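Local coordinates for protein DJ-1 homolog D (PDB 4OGG), which belongs to the DJ-1/PfpI family of the glutaminase I clan and carries two tandem family domains in one chain, at residues E14-L25 with Y173-V184. Numbering follows the deposited sequence.
Sequences EDYEVMVPFQAL and YEGHPEFIQLFV
Ile180 and Leu25 mark the apolar end of a buried helix-helix contact in the first DJ-1/PfpI family region, where helix 15-27 packs on helix 176-186. The axes of segments 15-25 and 176-184 come within 11.1 Å and cross at -45°. Ile180 is a knob in a hole formed by Val20, Pro21, Ala24 and Leu25. Its CD1 meets Val20 CG1 at 3.7 Å, while its CG2 branch touches Leu25 CD2. The other Leu25 methyl, CD1, meets the edge of the Phe183 ring at CE2, 3.9 Å away. Both helices belong to the alpha/beta sandwich of this family, and Leu25 also reaches strand 30-35. Helix 208-221 adjoins the contact through Ala24 and His176. Midway, Val20 and His176 approach from opposite directions, Val20 CB lying 3.8 Å from His176 CD2. At the N-terminal end, Tyr16 points its edge at the face of Tyr173, with CD2 over the ring centre and the planes at 89°. Tyr173 holds CG between its backbone N and carbonyl carbon (chi1 49°), and its ring face lies against Tyr16 CD2. Glu17 OE2 lies at the edge of that ring, 3.5 Å from Tyr173 CD2. One water bridges Glu17 OE2 and Tyr173 N. Glu14 is the N-cap of helix 15-27, its OE2 accepting from Tyr16 N at 2.7 Å and weakly from Glu17 N. Glu14 OE1 is hydrogen-bonded to His50 N and His257 NE2, and Tyr173 OH to His50 O.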
loop_
_atom_site.group_PDB
_atom_site.type_symbol
_atom_site.label_atom_id
_atom_site.label_comp_id
_atom_site.label_asym_id
_atom_site.label_seq_id
_atom_site.Cartn_x
_atom_site.Cartn_y
_atom_site.Cartn_z
ATOM N N GLU C 14 1.943 17.475 6.119
ATOM C CA GLU C 14 1.563 17.237 4.724
ATOM C C GLU C 14 2.760 17.499 3.810
ATOM O O GLU C 14 3.360 18.574 3.850
ATOM C CB GLU C 14 0.371 18.124 4.349
ATOM C CG GLU C 14 -0.652 17.435 3.441
ATOM C CD GLU C 14 -0.188 17.286 2.002
ATOM O OE1 GLU C 14 -0.756 16.439 1.283
ATOM O OE2 GLU C 14 0.724 18.022 1.575
ATOM N N ASP C 15 3.095 16.506 2.989
ATOM C CA ASP C 15 4.249 16.579 2.092
ATOM C C ASP C 15 4.351 17.844 1.236
ATOM O O ASP C 15 5.408 18.468 1.176
ATOM C CB ASP C 15 4.291 15.328 1.197
ATOM C CG ASP C 15 5.701 14.986 0.731
ATOM O OD1 ASP C 15 6.666 15.611 1.222
ATOM O OD2 ASP C 15 5.851 14.084 -0.120
ATOM N N TYR C 16 3.272 18.226 0.561
ATOM C CA TYR C 16 3.319 19.438 -0.257
ATOM C C TYR C 16 3.506 20.683 0.603
ATOM O O TYR C 16 4.244 21.601 0.242
ATOM C CB TYR C 16 2.021 19.632 -1.048
ATOM C CG TYR C 16 1.874 18.832 -2.325
ATOM C CD1 TYR C 16 2.978 18.281 -2.974
ATOM C CD2 TYR C 16 0.621 18.695 -2.927
ATOM C CE1 TYR C 16 2.838 17.616 -4.195
ATOM C CE2 TYR C 16 0.473 18.042 -4.141
ATOM C CZ TYR C 16 1.579 17.507 -4.769
ATOM O OH TYR C 16 1.420 16.874 -5.979
ATOM N N GLU C 17 2.823 20.707 1.741
ATOM C CA GLU C 17 2.853 21.861 2.623
ATOM C C GLU C 17 4.196 22.184 3.261
ATOM O O GLU C 17 4.391 23.282 3.781
ATOM C CB GLU C 17 1.736 21.715 3.655
ATOM C CG GLU C 17 0.382 21.969 3.006
ATOM C CD GLU C 17 -0.785 21.349 3.742
ATOM O OE1 GLU C 17 -0.803 21.387 4.985
ATOM O OE2 GLU C 17 -1.698 20.835 3.062
ATOM N N VAL C 18 5.130 21.243 3.215
ATOM C CA VAL C 18 6.457 21.536 3.738
ATOM C C VAL C 18 7.409 21.768 2.564
ATOM O O VAL C 18 8.168 22.743 2.545
ATOM C CB VAL C 18 7.019 20.395 4.642
ATOM C CG1 VAL C 18 7.003 19.062 3.908
ATOM C CG2 VAL C 18 8.454 20.745 5.077
ATOM N N MET C 19 7.346 20.898 1.562
ATOM C CA MET C 19 8.257 21.012 0.431
ATOM C C MET C 19 8.062 22.208 -0.491
ATOM O O MET C 19 9.042 22.805 -0.926
ATOM C CB MET C 19 8.246 19.723 -0.398
ATOM C CG MET C 19 9.426 19.612 -1.354
ATOM S SD MET C 19 11.030 19.770 -0.513
ATOM C CE MET C 19 11.425 18.043 -0.178
ATOM N N VAL C 20 6.821 22.564 -0.803
ATOM C CA VAL C 20 6.602 23.697 -1.696
ATOM C C VAL C 20 7.173 24.990 -1.101
ATOM O O VAL C 20 7.967 25.669 -1.746
ATOM C CB VAL C 20 5.103 23.870 -2.048
ATOM C CG1 VAL C 20 4.912 25.105 -2.924
ATOM C CG2 VAL C 20 4.608 22.639 -2.802
ATOM N N PRO C 21 6.788 25.346 0.136
ATOM C CA PRO C 21 7.356 26.584 0.677
ATOM C C PRO C 21 8.862 26.474 0.907
ATOM O O PRO C 21 9.598 27.447 0.729
ATOM C CB PRO C 21 6.566 26.795 1.971
ATOM C CG PRO C 21 6.195 25.407 2.378
ATOM C CD PRO C 21 5.800 24.771 1.066
ATOM N N PHE C 22 9.324 25.284 1.279
ATOM C CA PHE C 22 10.752 25.060 1.520
ATOM C C PHE C 22 11.583 25.371 0.280
ATOM O O PHE C 22 12.593 26.074 0.354
ATOM C CB PHE C 22 11.008 23.604 1.941
ATOM C CG PHE C 22 12.463 23.280 2.187
ATOM C CD1 PHE C 22 13.186 23.953 3.173
ATOM C CD2 PHE C 22 13.108 22.301 1.435
ATOM C CE1 PHE C 22 14.529 23.655 3.407
ATOM C CE2 PHE C 22 14.455 21.994 1.661
ATOM C CZ PHE C 22 15.164 22.674 2.649
ATOM N N GLN C 23 11.163 24.849 -0.866
ATOM C CA GLN C 23 11.913 25.072 -2.095
ATOM C C GLN C 23 11.574 26.374 -2.810
ATOM O O GLN C 23 12.449 27.003 -3.404
ATOM C CB GLN C 23 11.730 23.877 -3.031
ATOM C CG GLN C 23 12.124 22.566 -2.373
ATOM C CD GLN C 23 12.159 21.412 -3.341
ATOM O OE1 GLN C 23 11.149 21.077 -3.962
ATOM N NE2 GLN C 23 13.326 20.792 -3.478
ATOM N N ALA C 24 10.314 26.785 -2.753
ATOM C CA ALA C 24 9.912 28.025 -3.404
ATOM C C ALA C 24 10.627 29.201 -2.748
ATOM O O ALA C 24 11.227 30.031 -3.428
ATOM C CB ALA C 24 8.403 28.214 -3.305
ATOM N N LEU C 25 10.563 29.269 -1.423
ATOM C CA LEU C 25 11.204 30.362 -0.705
ATOM C C LEU C 25 12.697 30.405 -0.997
ATOM O O LEU C 25 13.268 31.480 -1.189
ATOM C CB LEU C 25 10.950 30.231 0.797
ATOM C CG LEU C 25 9.478 30.366 1.207
ATOM C CD1 LEU C 25 9.372 30.214 2.712
ATOM C CD2 LEU C 25 8.914 31.719 0.770
ATOM N N TYR C 173 -3.279 23.184 0.419
ATOM C CA TYR C 173 -2.147 23.440 -0.458
ATOM C C TYR C 173 -2.564 24.076 -1.782
ATOM O O TYR C 173 -1.723 24.554 -2.539
ATOM C CB TYR C 173 -1.324 22.162 -0.692
ATOM C CG TYR C 173 -2.095 20.919 -1.083
ATOM C CD1 TYR C 173 -2.751 20.828 -2.314
ATOM C CD2 TYR C 173 -2.138 19.816 -0.230
ATOM C CE1 TYR C 173 -3.430 19.659 -2.682
ATOM C CE2 TYR C 173 -2.812 18.647 -0.588
ATOM C CZ TYR C 173 -3.454 18.574 -1.809
ATOM O OH TYR C 173 -4.132 17.421 -2.151
ATOM N N GLU C 174 -3.863 24.096 -2.062
ATOM C CA GLU C 174 -4.328 24.722 -3.291
ATOM C C GLU C 174 -4.193 26.240 -3.203
ATOM O O GLU C 174 -4.288 26.941 -4.212
ATOM C CB GLU C 174 -5.778 24.328 -3.581
ATOM C CG GLU C 174 -5.892 22.926 -4.151
ATOM C CD GLU C 174 -4.947 22.720 -5.328
ATOM O OE1 GLU C 174 -5.047 23.478 -6.317
ATOM O OE2 GLU C 174 -4.097 21.805 -5.263
ATOM N N GLY C 175 -3.966 26.740 -1.993
ATOM C CA GLY C 175 -3.804 28.171 -1.806
ATOM C C GLY C 175 -2.336 28.571 -1.731
ATOM O O GLY C 175 -2.018 29.729 -1.458
ATOM N N HIS C 176 -1.436 27.620 -1.982
ATOM C CA HIS C 176 -0.003 27.905 -1.922
ATOM C C HIS C 176 0.454 29.151 -2.685
ATOM O O HIS C 176 1.256 29.926 -2.170
ATOM C CB HIS C 176 0.829 26.716 -2.424
ATOM C CG HIS C 176 1.081 25.656 -1.393
ATOM N ND1 HIS C 176 1.138 25.920 -0.042
ATOM C CD2 HIS C 176 1.363 24.339 -1.529
ATOM C CE1 HIS C 176 1.445 24.811 0.610
ATOM N NE2 HIS C 176 1.587 23.838 -0.270
ATOM N N PRO C 177 -0.032 29.353 -3.926
ATOM C CA PRO C 177 0.397 30.536 -4.685
ATOM C C PRO C 177 0.257 31.865 -3.939
ATOM O O PRO C 177 1.247 32.574 -3.722
ATOM C CB PRO C 177 -0.473 30.474 -5.941
ATOM C CG PRO C 177 -0.626 28.988 -6.159
ATOM C CD PRO C 177 -0.920 28.501 -4.741
ATOM N N GLU C 178 -0.967 32.202 -3.552
ATOM C CA GLU C 178 -1.222 33.449 -2.838
ATOM C C GLU C 178 -0.631 33.404 -1.427
ATOM O O GLU C 178 -0.160 34.413 -0.910
ATOM C CB GLU C 178 -2.729 33.725 -2.773
ATOM C CG GLU C 178 -3.093 34.926 -1.911
ATOM C CD GLU C 178 -4.575 35.254 -1.932
ATOM O OE1 GLU C 178 -5.392 34.354 -2.223
ATOM O OE2 GLU C 178 -4.924 36.417 -1.643
ATOM N N PHE C 179 -0.653 32.218 -0.823
ATOM C CA PHE C 179 -0.117 32.001 0.520
ATOM C C PHE C 179 1.349 32.421 0.547
ATOM O O PHE C 179 1.767 33.247 1.361
ATOM C CB PHE C 179 -0.242 30.514 0.870
ATOM C CG PHE C 179 0.285 30.144 2.239
ATOM C CD1 PHE C 179 -0.293 30.659 3.393
ATOM C CD2 PHE C 179 1.312 29.210 2.365
ATOM C CE1 PHE C 179 0.139 30.243 4.662
ATOM C CE2 PHE C 179 1.754 28.786 3.623
ATOM C CZ PHE C 179 1.165 29.302 4.776
ATOM N N ILE C 180 2.122 31.845 -0.363
ATOM C CA ILE C 180 3.542 32.134 -0.456
ATOM C C ILE C 180 3.802 33.578 -0.888
ATOM O O ILE C 180 4.704 34.236 -0.366
ATOM C CB ILE C 180 4.217 31.142 -1.435
ATOM C CG1 ILE C 180 4.129 29.727 -0.850
ATOM C CG2 ILE C 180 5.660 31.551 -1.699
ATOM C CD1 ILE C 180 4.603 28.622 -1.778
ATOM N N GLN C 181 3.008 34.082 -1.829
ATOM C CA GLN C 181 3.197 35.456 -2.292
ATOM C C GLN C 181 3.008 36.450 -1.147
ATOM O O GLN C 181 3.801 37.379 -0.979
ATOM C CB GLN C 181 2.216 35.787 -3.419
ATOM C CG GLN C 181 2.598 37.039 -4.197
ATOM C CD GLN C 181 1.587 37.392 -5.270
ATOM O OE1 GLN C 181 0.572 38.032 -4.995
ATOM N NE2 GLN C 181 1.857 36.969 -6.501
ATOM N N LEU C 182 1.959 36.248 -0.359
ATOM C CA LEU C 182 1.667 37.130 0.764
ATOM C C LEU C 182 2.776 37.088 1.807
ATOM O O LEU C 182 3.104 38.104 2.424
ATOM C CB LEU C 182 0.336 36.735 1.408
ATOM C CG LEU C 182 -0.921 37.041 0.591
ATOM C CD1 LEU C 182 -2.109 36.300 1.168
ATOM C CD2 LEU C 182 -1.168 38.551 0.581
ATOM N N PHE C 183 3.357 35.906 1.996
ATOM C CA PHE C 183 4.429 35.727 2.967
ATOM C C PHE C 183 5.674 36.462 2.486
ATOM O O PHE C 183 6.343 37.143 3.263
ATOM C CB PHE C 183 4.721 34.234 3.149
ATOM C CG PHE C 183 5.694 33.927 4.256
ATOM C CD1 PHE C 183 5.426 34.316 5.568
ATOM C CD2 PHE C 183 6.861 33.217 3.993
ATOM C CE1 PHE C 183 6.310 33.996 6.602
ATOM C CE2 PHE C 183 7.751 32.894 5.020
ATOM C CZ PHE C 183 7.473 33.283 6.325
ATOM N N VAL C 184 5.974 36.325 1.200
ATOM C CA VAL C 184 7.128 36.992 0.614
ATOM C C VAL C 184 6.968 38.502 0.778
ATOM O O VAL C 184 7.912 39.202 1.154
ATOM C CB VAL C 184 7.263 36.645 -0.884
ATOM C CG1 VAL C 184 8.292 37.556 -1.551
ATOM C CG2 VAL C 184 7.688 35.192 -1.033
HETATM O O HOH W 1 -4.433 20.517 1.748
#